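Local coordinates for protein SusD homolog (Bacteroides thetaiotaomicron, PDB 3EHM) that probably binds mucin O-glycans at the cell surface as a SusD-like outer-membrane lipoprotein, aiding glycan utilization by a human gut symbiont, at residues N54-S59 against W133-D138; V212-F217 against A452-R457; E432-I437 against T459-L464; L443-Y446 against V450-W453. One frame throughout, in Å; residues are numbered along the deposited sequence.

Contact 1 (N54-S59 against W133-D138); sequences NTDLIS and WLRATD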
loop_
_atom_site.group_PDB
_atom_site.type_symbol
_atom_site.label_atom_id
_atom_site.label_comp_id
_atom_site.label_asym_id
_atom_site.label_seq_id
_atom_site.Cartn_x
_atom_site.Cartn_y
_atom_site.Cartn_z
ATOM N N ASN A 54 8.026 8.602 -5.238
ATOM C CA ASN A 54 7.922 7.702 -6.379
ATOM C C ASN A 54 7.080 6.460 -6.098
ATOM O O ASN A 54 6.303 6.025 -6.949
ATOM C CB ASN A 54 9.337 7.287 -6.811
ATOM C CG ASN A 54 9.339 6.319 -7.981
ATOM O OD1 ASN A 54 9.932 5.238 -7.905
ATOM N ND2 ASN A 54 8.689 6.704 -9.073
ATOM N N THR A 55 7.217 5.900 -4.902
ATOM C CA THR A 55 6.480 4.689 -4.555
ATOM C C THR A 55 5.109 4.909 -3.925
ATOM O O THR A 55 4.152 4.215 -4.266
ATOM C CB THR A 55 7.288 3.806 -3.572
ATOM O OG1 THR A 55 7.389 4.469 -2.304
ATOM C CG2 THR A 55 8.688 3.550 -4.106
ATOM N N ASP A 56 5.014 5.882 -3.022
ATOM C CA ASP A 56 3.775 6.126 -2.291
ATOM C C ASP A 56 3.043 7.463 -2.413
ATOM O O ASP A 56 1.831 7.499 -2.634
ATOM C CB ASP A 56 4.030 5.906 -0.790
ATOM C CG ASP A 56 4.292 4.451 -0.428
ATOM O OD1 ASP A 56 5.194 3.809 -1.015
ATOM O OD2 ASP A 56 3.592 3.955 0.478
ATOM N N LEU A 57 3.774 8.557 -2.254
ATOM C CA LEU A 57 3.166 9.879 -2.224
ATOM C C LEU A 57 2.567 10.529 -3.464
ATOM O O LEU A 57 1.407 10.933 -3.433
ATOM C CB LEU A 57 4.142 10.858 -1.570
ATOM C CG LEU A 57 4.781 10.358 -0.272
ATOM C CD1 LEU A 57 5.546 11.508 0.374
ATOM C CD2 LEU A 57 3.717 9.825 0.689
ATOM N N ILE A 58 3.328 10.657 -4.544
ATOM C CA ILE A 58 2.773 11.318 -5.720
ATOM C C ILE A 58 2.194 10.351 -6.742
ATOM O O ILE A 58 1.543 10.766 -7.701
ATOM C CB ILE A 58 3.821 12.238 -6.392
ATOM C CG1 ILE A 58 4.834 11.419 -7.189
ATOM C CG2 ILE A 58 4.546 13.048 -5.317
ATOM C CD1 ILE A 58 5.811 12.281 -7.978
ATOM N N SER A 59 2.419 9.060 -6.528
ATOM C CA SER A 59 1.892 8.047 -7.430
ATOM C C SER A 59 0.689 7.325 -6.817
ATOM O O SER A 59 -0.421 7.868 -6.796
ATOM C CB SER A 59 2.990 7.039 -7.792
ATOM O OG SER A 59 3.594 6.500 -6.626
ATOM N N TRP A 133 8.915 -7.335 -2.275
ATOM C CA TRP A 133 8.615 -7.792 -3.625
ATOM C C TRP A 133 7.141 -8.057 -3.880
ATOM O O TRP A 133 6.731 -8.205 -5.030
ATOM C CB TRP A 133 9.471 -9.008 -3.979
ATOM C CG TRP A 133 10.917 -8.643 -4.156
ATOM C CD1 TRP A 133 11.471 -7.394 -4.041
ATOM C CD2 TRP A 133 11.992 -9.526 -4.493
ATOM N NE1 TRP A 133 12.821 -7.448 -4.291
ATOM C CE2 TRP A 133 13.168 -8.744 -4.569
ATOM C CE3 TRP A 133 12.075 -10.902 -4.740
ATOM C CZ2 TRP A 133 14.416 -9.295 -4.883
ATOM C CZ3 TRP A 133 13.316 -11.450 -5.053
ATOM C CH2 TRP A 133 14.469 -10.645 -5.121
ATOM N N LEU A 134 6.345 -8.114 -2.815
ATOM C CA LEU A 134 4.907 -8.283 -2.975
ATOM C C LEU A 134 4.447 -6.956 -3.583
ATOM O O LEU A 134 3.571 -6.922 -4.445
ATOM C CB LEU A 134 4.220 -8.510 -1.625
ATOM C CG LEU A 134 2.683 -8.495 -1.658
ATOM C CD1 LEU A 134 2.171 -9.507 -2.680
ATOM C CD2 LEU A 134 2.136 -8.819 -0.271
ATOM N N ARG A 135 5.056 -5.863 -3.130
ATOM C CA ARG A 135 4.742 -4.539 -3.658
ATOM C C ARG A 135 5.200 -4.477 -5.114
ATOM O O ARG A 135 4.491 -3.966 -5.982
ATOM C CB ARG A 135 5.473 -3.452 -2.858
ATOM C CG ARG A 135 4.901 -3.189 -1.470
ATOM C CD ARG A 135 5.962 -2.604 -0.545
ATOM N NE ARG A 135 6.470 -1.300 -0.973
ATOM C CZ ARG A 135 5.837 -0.147 -0.782
ATOM N NH1 ARG A 135 4.657 -0.125 -0.172
ATOM N NH2 ARG A 135 6.398 0.990 -1.172
ATOM N N ALA A 136 6.396 -4.998 -5.369
ATOM C CA ALA A 136 6.967 -4.996 -6.715
ATOM C C ALA A 136 6.048 -5.675 -7.726
ATOM O O ALA A 136 5.714 -5.096 -8.762
ATOM C CB ALA A 136 8.330 -5.683 -6.706
ATOM N N THR A 137 5.636 -6.901 -7.436
ATOM C CA THR A 137 4.760 -7.602 -8.364
ATOM C C THR A 137 3.386 -6.945 -8.449
ATOM O O THR A 137 2.778 -6.900 -9.515
ATOM C CB THR A 137 4.588 -9.082 -7.987
ATOM O OG1 THR A 137 3.709 -9.705 -8.932
ATOM C CG2 THR A 137 4.013 -9.224 -6.589
ATOM N N ASP A 138 2.899 -6.422 -7.332
ATOM C CA ASP A 138 1.591 -5.773 -7.333
ATOM C C ASP A 138 1.615 -4.455 -8.093
ATOM O O ASP A 138 0.569 -3.937 -8.485
ATOM C CB ASP A 138 1.099 -5.552 -5.903
ATOM C CG ASP A 138 0.723 -6.851 -5.217
ATOM O OD1 ASP A 138 0.570 -7.867 -5.932
ATOM O OD2 ASP A 138 0.571 -6.860 -3.976
#
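Arg135 of helix 116-140 reaches across to helix 47-57 and meets Asp56 and Thr55 with the last atoms of its guanidinium group. The backbones stay well apart, the nearest CA atoms, those of Thr55 and Arg135, being 9.4 Å apart, so the long side chain does the bridging. Its CB points toward segment 54-59, and CB, CG, CD and NE serve as the arm, with a bend at chi3 (63°). Arg135 CZ then comes within 4.0 Å of Asp56 OD1, and Arg135 NH2 donates to that oxygen at 3.1 Å, a nearly straight bond (169°) within a salt bridge. The oxygen is met on its syn lone pair and lies in the guanidinium plane; the carboxylate is turned only 21° from that plane. Arg135 NH1 lies against the Val450 methyl CG2 of helix 449-459, which also packs beside Asp56. Thr55 OG1 sits at the guanidinium edge, 3.8 Å from Arg135 NH2, but its hydrogen bond goes to Asp56 OD1 (2.6 Å), reaching that oxygen on the anti side. One carboxylate oxygen accepts two bonds, one from each side of the contact, which should restrict the rotation of the carboxylate. Because all three residues are buried, the ion pair would offset charge within the helical interior, and the arginine with the threonine hydroxyl would be expected to favour an ionised Asp56.

Contact 2 (V212-F217 against A452-R457); sequences VVRVHF and AWTEYR. Unlike the reference sequence in segment 212-217: Val212 (reference Ala).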
loop_
_atom_site.group_PDB
_atom_site.type_symbol
_atom_site.label_atom_id
_atom_site.label_comp_id
_atom_site.label_asym_id
_atom_site.label_seq_id
_atom_site.Cartn_x
_atom_site.Cartn_y
_atom_site.Cartn_z
ATOM N N VAL A 212 -3.447 -14.745 0.245
ATOM C CA VAL A 212 -4.516 -15.697 -0.055
ATOM C C VAL A 212 -5.814 -14.975 -0.391
ATOM O O VAL A 212 -6.544 -15.386 -1.294
ATOM C CB VAL A 212 -4.770 -16.669 1.116
ATOM C CG1 VAL A 212 -3.531 -17.507 1.363
ATOM C CG2 VAL A 212 -5.152 -15.909 2.360
ATOM N N VAL A 213 -6.105 -13.901 0.334
ATOM C CA VAL A 213 -7.309 -13.137 0.061
ATOM C C VAL A 213 -7.145 -12.453 -1.298
ATOM O O VAL A 213 -8.103 -12.329 -2.057
ATOM C CB VAL A 213 -7.568 -12.077 1.162
ATOM C CG1 VAL A 213 -8.683 -11.132 0.736
ATOM C CG2 VAL A 213 -7.947 -12.776 2.458
ATOM N N ARG A 214 -5.922 -12.036 -1.615
ATOM C CA ARG A 214 -5.658 -11.377 -2.891
ATOM C C ARG A 214 -5.970 -12.280 -4.087
ATOM O O ARG A 214 -6.376 -11.796 -5.138
ATOM C CB ARG A 214 -4.191 -10.943 -2.988
ATOM C CG ARG A 214 -3.889 -10.087 -4.221
ATOM C CD ARG A 214 -3.789 -8.613 -3.849
ATOM N NE ARG A 214 -2.489 -8.304 -3.258
ATOM C CZ ARG A 214 -2.309 -7.576 -2.159
ATOM N NH1 ARG A 214 -3.349 -7.072 -1.505
ATOM N NH2 ARG A 214 -1.081 -7.341 -1.722
ATOM N N VAL A 215 -5.785 -13.589 -3.929
ATOM C CA VAL A 215 -6.020 -14.514 -5.035
ATOM C C VAL A 215 -7.345 -15.275 -5.034
ATOM O O VAL A 215 -7.676 -15.916 -6.029
ATOM C CB VAL A 215 -4.901 -15.581 -5.122
ATOM C CG1 VAL A 215 -3.531 -14.915 -5.134
ATOM C CG2 VAL A 215 -5.019 -16.551 -3.955
ATOM N N HIS A 216 -8.114 -15.199 -3.953
ATOM C CA HIS A 216 -9.359 -15.969 -3.896
ATOM C C HIS A 216 -10.341 -15.773 -5.052
ATOM O O HIS A 216 -11.012 -16.725 -5.451
ATOM C CB HIS A 216 -10.046 -15.782 -2.527
ATOM C CG HIS A 216 -11.011 -14.637 -2.457
ATOM N ND1 HIS A 216 -12.329 -14.753 -2.843
ATOM C CD2 HIS A 216 -10.865 -13.377 -1.985
ATOM C CE1 HIS A 216 -12.954 -13.613 -2.608
ATOM N NE2 HIS A 216 -12.090 -12.761 -2.088
ATOM N N PHE A 217 -10.419 -14.568 -5.613
ATOM C CA PHE A 217 -11.333 -14.338 -6.729
ATOM C C PHE A 217 -10.850 -14.999 -8.022
ATOM O O PHE A 217 -11.647 -15.555 -8.781
ATOM C CB PHE A 217 -11.536 -12.837 -6.974
ATOM C CG PHE A 217 -12.607 -12.218 -6.113
ATOM C CD1 PHE A 217 -12.325 -11.115 -5.314
ATOM C CD2 PHE A 217 -13.898 -12.745 -6.097
ATOM C CE1 PHE A 217 -13.311 -10.543 -4.504
ATOM C CE2 PHE A 217 -14.892 -12.181 -5.292
ATOM C CZ PHE A 217 -14.597 -11.079 -4.495
ATOM N N ALA A 452 -3.303 -0.108 -0.605
ATOM C CA ALA A 452 -4.631 0.423 -0.891
ATOM C C ALA A 452 -4.875 0.475 -2.398
ATOM O O ALA A 452 -5.977 0.196 -2.870
ATOM C CB ALA A 452 -4.773 1.809 -0.288
ATOM N N TRP A 453 -3.840 0.842 -3.146
ATOM C CA TRP A 453 -3.930 0.925 -4.596
ATOM C C TRP A 453 -4.115 -0.475 -5.184
ATOM O O TRP A 453 -4.883 -0.668 -6.122
ATOM C CB TRP A 453 -2.666 1.584 -5.153
ATOM C CG TRP A 453 -2.629 1.682 -6.638
ATOM C CD1 TRP A 453 -3.684 1.922 -7.474
ATOM C CD2 TRP A 453 -1.469 1.601 -7.468
ATOM N NE1 TRP A 453 -3.249 1.999 -8.776
ATOM C CE2 TRP A 453 -1.892 1.806 -8.801
ATOM C CE3 TRP A 453 -0.108 1.380 -7.216
ATOM C CZ2 TRP A 453 -1.004 1.794 -9.880
ATOM C CZ3 TRP A 453 0.778 1.370 -8.294
ATOM C CH2 TRP A 453 0.322 1.576 -9.608
ATOM N N THR A 454 -3.412 -1.450 -4.618
ATOM C CA THR A 454 -3.526 -2.834 -5.068
ATOM C C THR A 454 -4.934 -3.359 -4.784
ATOM O O THR A 454 -5.562 -3.985 -5.643
ATOM C CB THR A 454 -2.501 -3.737 -4.346
ATOM O OG1 THR A 454 -1.176 -3.320 -4.696
ATOM C CG2 THR A 454 -2.687 -5.194 -4.739
ATOM N N GLU A 455 -5.434 -3.099 -3.580
ATOM C CA GLU A 455 -6.762 -3.569 -3.215
ATOM C C GLU A 455 -7.865 -2.928 -4.041
ATOM O O GLU A 455 -8.872 -3.572 -4.333
ATOM C CB GLU A 455 -7.009 -3.361 -1.718
ATOM C CG GLU A 455 -6.278 -4.386 -0.873
ATOM C CD GLU A 455 -6.765 -5.803 -1.143
ATOM O OE1 GLU A 455 -7.790 -6.204 -0.551
ATOM O OE2 GLU A 455 -6.137 -6.511 -1.960
ATOM N N TYR A 456 -7.687 -1.667 -4.421
ATOM C CA TYR A 456 -8.685 -0.998 -5.250
ATOM C C TYR A 456 -8.717 -1.656 -6.630
ATOM O O TYR A 456 -9.783 -1.969 -7.161
ATOM C CB TYR A 456 -8.360 0.485 -5.427
ATOM C CG TYR A 456 -9.213 1.134 -6.497
ATOM C CD1 TYR A 456 -10.543 1.475 -6.246
ATOM C CD2 TYR A 456 -8.709 1.341 -7.786
ATOM C CE1 TYR A 456 -11.355 2.003 -7.251
ATOM C CE2 TYR A 456 -9.512 1.866 -8.799
ATOM C CZ TYR A 456 -10.833 2.194 -8.523
ATOM O OH TYR A 456 -11.634 2.706 -9.516
ATOM N N ARG A 457 -7.542 -1.852 -7.213
ATOM C CA ARG A 457 -7.441 -2.474 -8.529
ATOM C C ARG A 457 -8.005 -3.892 -8.536
ATOM O O ARG A 457 -8.611 -4.323 -9.519
ATOM C CB ARG A 457 -5.983 -2.495 -8.991
ATOM C CG ARG A 457 -5.433 -1.132 -9.399
ATOM C CD ARG A 457 -3.953 -1.229 -9.733
ATOM N NE ARG A 457 -3.135 -1.388 -8.533
ATOM C CZ ARG A 457 -1.884 -1.836 -8.539
ATOM N NH1 ARG A 457 -1.305 -2.179 -9.683
ATOM N NH2 ARG A 457 -1.206 -1.933 -7.404
#
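Arg214, Glu455 and Thr454 join two helices of the alpha-helical SusD-like fold, helix 197-215 and helix 449-459, through a buried salt bridge. Arg214 has the most surface covered. Its CG lies anti to the backbone N (chi1 -173°), and bends at chi2 and chi3 then turn the guanidinium toward the second helix. Its edge serves the charge: Arg214 NH1 donates to Glu455 OE2 at 2.9 Å, with an N-H...O angle of 145°. The oxygen lies near the guanidinium plane, yet NH1 approaches from above the carboxylate plane, the two flat groups being turned 47° apart. Glu455 folds at chi2 to bring OE2 there, while its OE1 is paired with Lys441 and Arg458.

One guanidinium face meets the methyl of Thr454. Thr454 CG2 stands over it toward the rim, 3.5 Å from Arg214 NE; the threonine side chain crosses the arginine at about a right angle. Thr454 OG1, on the other branch, bonds to the carbonyl of Val450 in its own helix. The guanidinium has further partners: NH1 is held more closely still by Glu451 OE2, NH2 pairs with Asp138, and NE bonds to Tyr164. Three carboxylates would be expected to keep this buried arginine charged, and with the Tyr164 hydroxyl to hold its plane. Short of the guanidinium, the aliphatic chain takes part as well, Arg214 CD lying 3.7 Å from Thr454 CG2.

Contact 3 (E432-I437 against T459-L464); sequences EQLQKI and TGFPYL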
loop_
_atom_site.group_PDB
_atom_site.type_symbol
_atom_site.label_atom_id
_atom_site.label_comp_id
_atom_site.label_asym_id
_atom_site.label_seq_id
_atom_site.Cartn_x
_atom_site.Cartn_y
_atom_site.Cartn_z
ATOM N N GLU A 432 -21.938 -5.334 -1.691
ATOM C CA GLU A 432 -21.877 -4.119 -0.887
ATOM C C GLU A 432 -21.190 -4.391 0.441
ATOM O O GLU A 432 -20.515 -3.521 0.985
ATOM C CB GLU A 432 -23.273 -3.535 -0.639
ATOM C CG GLU A 432 -23.207 -2.168 0.040
ATOM C CD GLU A 432 -24.516 -1.401 -0.000
ATOM O OE1 GLU A 432 -25.455 -1.839 -0.704
ATOM O OE2 GLU A 432 -24.598 -0.349 0.672
ATOM N N GLN A 433 -21.365 -5.600 0.965
ATOM C CA GLN A 433 -20.716 -5.965 2.214
ATOM C C GLN A 433 -19.205 -5.951 1.971
ATOM O O GLN A 433 -18.439 -5.485 2.816
ATOM C CB GLN A 433 -21.186 -7.349 2.674
ATOM C CG GLN A 433 -22.668 -7.378 3.031
ATOM C CD GLN A 433 -23.146 -8.737 3.517
ATOM O OE1 GLN A 433 -22.762 -9.771 2.974
ATOM N NE2 GLN A 433 -24.008 -8.734 4.530
ATOM N N LEU A 434 -18.777 -6.457 0.815
ATOM C CA LEU A 434 -17.355 -6.442 0.478
ATOM C C LEU A 434 -16.918 -4.984 0.341
ATOM O O LEU A 434 -15.843 -4.597 0.796
ATOM C CB LEU A 434 -17.089 -7.169 -0.843
ATOM C CG LEU A 434 -15.640 -7.078 -1.354
ATOM C CD1 LEU A 434 -14.702 -7.777 -0.375
ATOM C CD2 LEU A 434 -15.527 -7.711 -2.731
ATOM N N GLN A 435 -17.763 -4.172 -0.286
ATOM C CA GLN A 435 -17.443 -2.762 -0.468
ATOM C C GLN A 435 -17.191 -2.082 0.880
ATOM O O GLN A 435 -16.258 -1.282 1.012
ATOM C CB GLN A 435 -18.574 -2.051 -1.214
ATOM C CG GLN A 435 -18.315 -0.572 -1.462
ATOM C CD GLN A 435 -19.452 0.095 -2.200
ATOM O OE1 GLN A 435 -20.616 -0.225 -1.976
ATOM N NE2 GLN A 435 -19.124 1.041 -3.074
ATOM N N LYS A 436 -18.021 -2.398 1.873
ATOM C CA LYS A 436 -17.864 -1.828 3.210
ATOM C C LYS A 436 -16.528 -2.284 3.803
ATOM O O LYS A 436 -15.780 -1.479 4.361
ATOM C CB LYS A 436 -19.008 -2.273 4.137
ATOM C CG LYS A 436 -20.386 -1.692 3.795
ATOM C CD LYS A 436 -21.457 -2.242 4.737
ATOM C CE LYS A 436 -22.856 -1.725 4.388
ATOM N NZ LYS A 436 -22.995 -0.250 4.592
ATOM N N ILE A 437 -16.235 -3.575 3.676
ATOM C CA ILE A 437 -14.988 -4.142 4.192
ATOM C C ILE A 437 -13.758 -3.464 3.583
ATOM O O ILE A 437 -12.859 -3.037 4.303
ATOM C CB ILE A 437 -14.899 -5.660 3.899
ATOM C CG1 ILE A 437 -15.962 -6.410 4.703
ATOM C CG2 ILE A 437 -13.498 -6.186 4.243
ATOM C CD1 ILE A 437 -16.103 -7.873 4.311
ATOM N N THR A 459 -10.392 -5.223 -6.344
ATOM C CA THR A 459 -11.827 -5.232 -6.057
ATOM C C THR A 459 -12.696 -4.145 -6.677
ATOM O O THR A 459 -13.889 -4.357 -6.906
ATOM C CB THR A 459 -12.067 -5.157 -4.543
ATOM O OG1 THR A 459 -11.748 -3.838 -4.079
ATOM C CG2 THR A 459 -11.186 -6.165 -3.815
ATOM N N GLY A 460 -12.114 -2.979 -6.924
ATOM C CA GLY A 460 -12.885 -1.880 -7.476
ATOM C C GLY A 460 -13.349 -0.976 -6.346
ATOM O O GLY A 460 -14.056 0.007 -6.570
ATOM N N PHE A 461 -12.940 -1.308 -5.122
ATOM C CA PHE A 461 -13.315 -0.523 -3.951
ATOM C C PHE A 461 -12.105 0.057 -3.212
ATOM O O PHE A 461 -11.012 -0.507 -3.231
ATOM C CB PHE A 461 -14.117 -1.379 -2.967
ATOM C CG PHE A 461 -15.320 -2.046 -3.571
ATOM C CD1 PHE A 461 -16.238 -1.322 -4.330
ATOM C CD2 PHE A 461 -15.560 -3.397 -3.340
ATOM C CE1 PHE A 461 -17.381 -1.937 -4.848
ATOM C CE2 PHE A 461 -16.697 -4.021 -3.850
ATOM C CZ PHE A 461 -17.611 -3.286 -4.607
ATOM N N PRO A 462 -12.288 1.216 -2.566
ATOM C CA PRO A 462 -13.548 1.962 -2.523
ATOM C C PRO A 462 -13.671 2.800 -3.792
ATOM O O PRO A 462 -12.716 2.904 -4.559
ATOM C CB PRO A 462 -13.380 2.829 -1.281
ATOM C CG PRO A 462 -11.917 3.167 -1.337
ATOM C CD PRO A 462 -11.279 1.833 -1.685
ATOM N N TYR A 463 -14.843 3.384 -4.031
ATOM C CA TYR A 463 -15.005 4.230 -5.204
ATOM C C TYR A 463 -14.109 5.440 -4.963
ATOM O O TYR A 463 -13.994 5.916 -3.836
ATOM C CB TYR A 463 -16.466 4.660 -5.372
ATOM C CG TYR A 463 -17.402 3.525 -5.742
ATOM C CD1 TYR A 463 -16.933 2.402 -6.434
ATOM C CD2 TYR A 463 -18.761 3.587 -5.432
ATOM C CE1 TYR A 463 -17.799 1.370 -6.807
ATOM C CE2 TYR A 463 -19.635 2.564 -5.803
ATOM C CZ TYR A 463 -19.145 1.461 -6.488
ATOM O OH TYR A 463 -20.001 0.454 -6.853
ATOM N N LEU A 464 -13.481 5.938 -6.021
ATOM C CA LEU A 464 -12.556 7.054 -5.891
ATOM C C LEU A 464 -12.970 8.311 -6.632
ATOM O O LEU A 464 -13.757 8.265 -7.577
ATOM C CB LEU A 464 -11.180 6.644 -6.419
ATOM C CG LEU A 464 -10.626 5.287 -5.990
ATOM C CD1 LEU A 464 -9.423 4.943 -6.850
ATOM C CD2 LEU A 464 -10.257 5.316 -4.521
HETATM O O HOH W 1 -16.746 2.533 -1.595
#
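Carbon-to-ring packing dominates where Gln435 of helix 429-445 lies on the Phe461 ring. Gln435 CB stands 3.6 Å from the ring centroid and only 6° off the normal, a CH-pi contact over the middle of the face. CA and CG flank it: Gln435 CA is 3.5 Å from Phe461 CD2 and Gln435 CG 3.6 Å from Phe461 CD1, so backbone and side chain together cover the ring. At the ring's edge, Leu434 CD2 touches Phe461 CE2 at 4.0 Å, an apolar contact.

The amide end makes the polar contacts. Stretched out from its first torsion onward (chi1 -179°), Gln435 runs past the phenylalanine to Tyr463. There Gln435 NE2 hangs over one face of the tyrosine ring, 3.2 Å from Tyr463 CE2, with the amide plane steeply tilted at 73° to the ring. NE2 also gives a weak hydrogen bond to a water, which accepts a second from Tyr463 N.

The backbone turns sharply between these side chains and the helix end. Thr459 OG1 accepts from Phe461 N at 3.0 Å, forming an ST turn, and Gly460 between them has the positive phi of a residue leaving a helix. A cis peptide precedes Pro462. The loop thereby folds back from the end of helix 449-459 along the preceding helix 429-445, where Phe461 also touches Ile438, while Pro462 reaches Tyr279 of helix 274-282.

Contact 4 (L443-Y446 against V450-W453); sequences LALY and VEAW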
loop_
_atom_site.group_PDB
_atom_site.type_symbol
_atom_site.label_atom_id
_atom_site.label_comp_id
_atom_site.label_asym_id
_atom_site.label_seq_id
_atom_site.Cartn_x
_atom_site.Cartn_y
_atom_site.Cartn_z
ATOM N N LEU A 443 -9.475 2.981 4.769
ATOM C CA LEU A 443 -9.331 4.006 5.797
ATOM C C LEU A 443 -8.294 3.613 6.857
ATOM O O LEU A 443 -7.495 4.441 7.294
ATOM C CB LEU A 443 -10.691 4.260 6.462
ATOM C CG LEU A 443 -11.529 5.482 6.057
ATOM C CD1 LEU A 443 -11.191 5.961 4.666
ATOM C CD2 LEU A 443 -12.999 5.134 6.187
ATOM N N ALA A 444 -8.302 2.345 7.259
ATOM C CA ALA A 444 -7.373 1.856 8.276
ATOM C C ALA A 444 -5.945 1.658 7.769
ATOM O O ALA A 444 -4.997 1.703 8.551
ATOM C CB ALA A 444 -7.892 0.550 8.866
ATOM N N LEU A 445 -5.792 1.430 6.469
ATOM C CA LEU A 445 -4.471 1.223 5.878
ATOM C C LEU A 445 -3.644 2.494 5.744
ATOM O O LEU A 445 -2.420 2.430 5.621
ATOM C CB LEU A 445 -4.605 0.580 4.493
ATOM C CG LEU A 445 -4.782 -0.937 4.418
ATOM C CD1 LEU A 445 -5.131 -1.341 2.991
ATOM C CD2 LEU A 445 -3.505 -1.627 4.869
ATOM N N TYR A 446 -4.302 3.651 5.757
ATOM C CA TYR A 446 -3.579 4.912 5.612
ATOM C C TYR A 446 -2.395 4.946 6.579
ATOM O O TYR A 446 -2.544 4.630 7.756
ATOM C CB TYR A 446 -4.515 6.106 5.861
ATOM C CG TYR A 446 -3.800 7.439 5.821
ATOM C CD1 TYR A 446 -3.291 8.012 6.984
ATOM C CD2 TYR A 446 -3.572 8.096 4.611
ATOM C CE1 TYR A 446 -2.568 9.201 6.944
ATOM C CE2 TYR A 446 -2.845 9.287 4.561
ATOM C CZ TYR A 446 -2.344 9.828 5.731
ATOM O OH TYR A 446 -1.578 10.971 5.693
ATOM N N VAL A 450 0.469 1.839 -1.450
ATOM C CA VAL A 450 0.589 0.743 -2.407
ATOM C C VAL A 450 -0.442 -0.354 -2.160
ATOM O O VAL A 450 -1.093 -0.817 -3.098
ATOM C CB VAL A 450 2.006 0.119 -2.393
ATOM C CG1 VAL A 450 2.073 -1.050 -3.376
ATOM C CG2 VAL A 450 3.036 1.173 -2.780
ATOM N N GLU A 451 -0.596 -0.766 -0.903
ATOM C CA GLU A 451 -1.560 -1.815 -0.572
ATOM C C GLU A 451 -2.984 -1.362 -0.911
ATOM O O GLU A 451 -3.773 -2.129 -1.447
ATOM C CB GLU A 451 -1.457 -2.176 0.913
ATOM C CG GLU A 451 -2.353 -3.322 1.376
ATOM C CD GLU A 451 -2.107 -4.628 0.632
ATOM O OE1 GLU A 451 -0.971 -4.857 0.158
ATOM O OE2 GLU A 451 -3.055 -5.438 0.542
ATOM N N ALA A 452 -3.303 -0.108 -0.605
ATOM C CA ALA A 452 -4.631 0.423 -0.891
ATOM C C ALA A 452 -4.875 0.475 -2.398
ATOM O O ALA A 452 -5.977 0.196 -2.870
ATOM C CB ALA A 452 -4.773 1.809 -0.288
ATOM N N TRP A 453 -3.840 0.842 -3.146
ATOM C CA TRP A 453 -3.930 0.925 -4.596
ATOM C C TRP A 453 -4.115 -0.475 -5.184
ATOM O O TRP A 453 -4.883 -0.668 -6.122
ATOM C CB TRP A 453 -2.666 1.584 -5.153
ATOM C CG TRP A 453 -2.629 1.682 -6.638
ATOM C CD1 TRP A 453 -3.684 1.922 -7.474
ATOM C CD2 TRP A 453 -1.469 1.601 -7.468
ATOM N NE1 TRP A 453 -3.249 1.999 -8.776
ATOM C CE2 TRP A 453 -1.892 1.806 -8.801
ATOM C CE3 TRP A 453 -0.108 1.380 -7.216
ATOM C CZ2 TRP A 453 -1.004 1.794 -9.880
ATOM C CZ3 TRP A 453 0.778 1.370 -8.294
ATOM C CH2 TRP A 453 0.322 1.576 -9.608
#
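Leu445 meets Glu451 and Ala452 across a helical hairpin, two consecutive helices joined by a short turn, in which helix 429-445 ends and helix 449-459 begins; the arrangement accords with the tetratricopeptide-like helical character of SusD homologues. The tight part is small and apolar. Leu445 points toward the second helix, and both its methyls rest against one methylene: Leu445 CD1 lies 3.8 Å and Leu445 CD2 4.0 Å from Glu451 CG. The leucine and glutamate side chains slant across one another, so the contact uses the aliphatic base of the acid and not its carboxylate. That follows from the glutamate torsions: a trans chi1 (-176°) carries CG out beside the carbonyl carbon, and a bend at chi2 (58°) turns the carboxylate away from the branch of the leucine. The acid group is used instead by Arg214, which forms a salt bridge with OE2. A methylene facing the leucine and a charged end facing an arginine give one residue two roles.

The looser part lies toward Ala452. Its CB also points to the other helix, yet Ala452 CB stays 4.6 Å from Leu445 CD1, and the nearest CA atoms, those of Leu445 and Ala452, are 6.8 Å apart. This side is no solvent opening, for all three touching residues are buried: Tyr66 lies against both Leu445 and Ala452, and Glu346 of helix 344-356 touches Leu445 and Glu451. The nearest approach to Ala452 is made to its backbone, Leu445 CD1 standing 4.2 Å from Ala452 N.

In the fold
Contact 1 closes first along the chain and joins helices 47-57 and 116-140. Contacts 2, 3 and 4 converge on the consecutive helices 429-445 and 449-459: contact 4 joins the two at their turn, contact 3 folds the loop after the second back onto the first, and contact 2 ties the second to helix 197-215. The segments of contacts 2 and 3 alternate, and contact 4 falls between the two of contact 3. Contacts 2 and 4 share Ala452 and Trp453, their centres about 11 Å apart; the centres of contacts 1 and 3 are farthest apart, about 21 Å. The Asp138-Arg214 salt bridge joins contact 1 to contact 2, so early and late parts of the sequence meet in the helical interior.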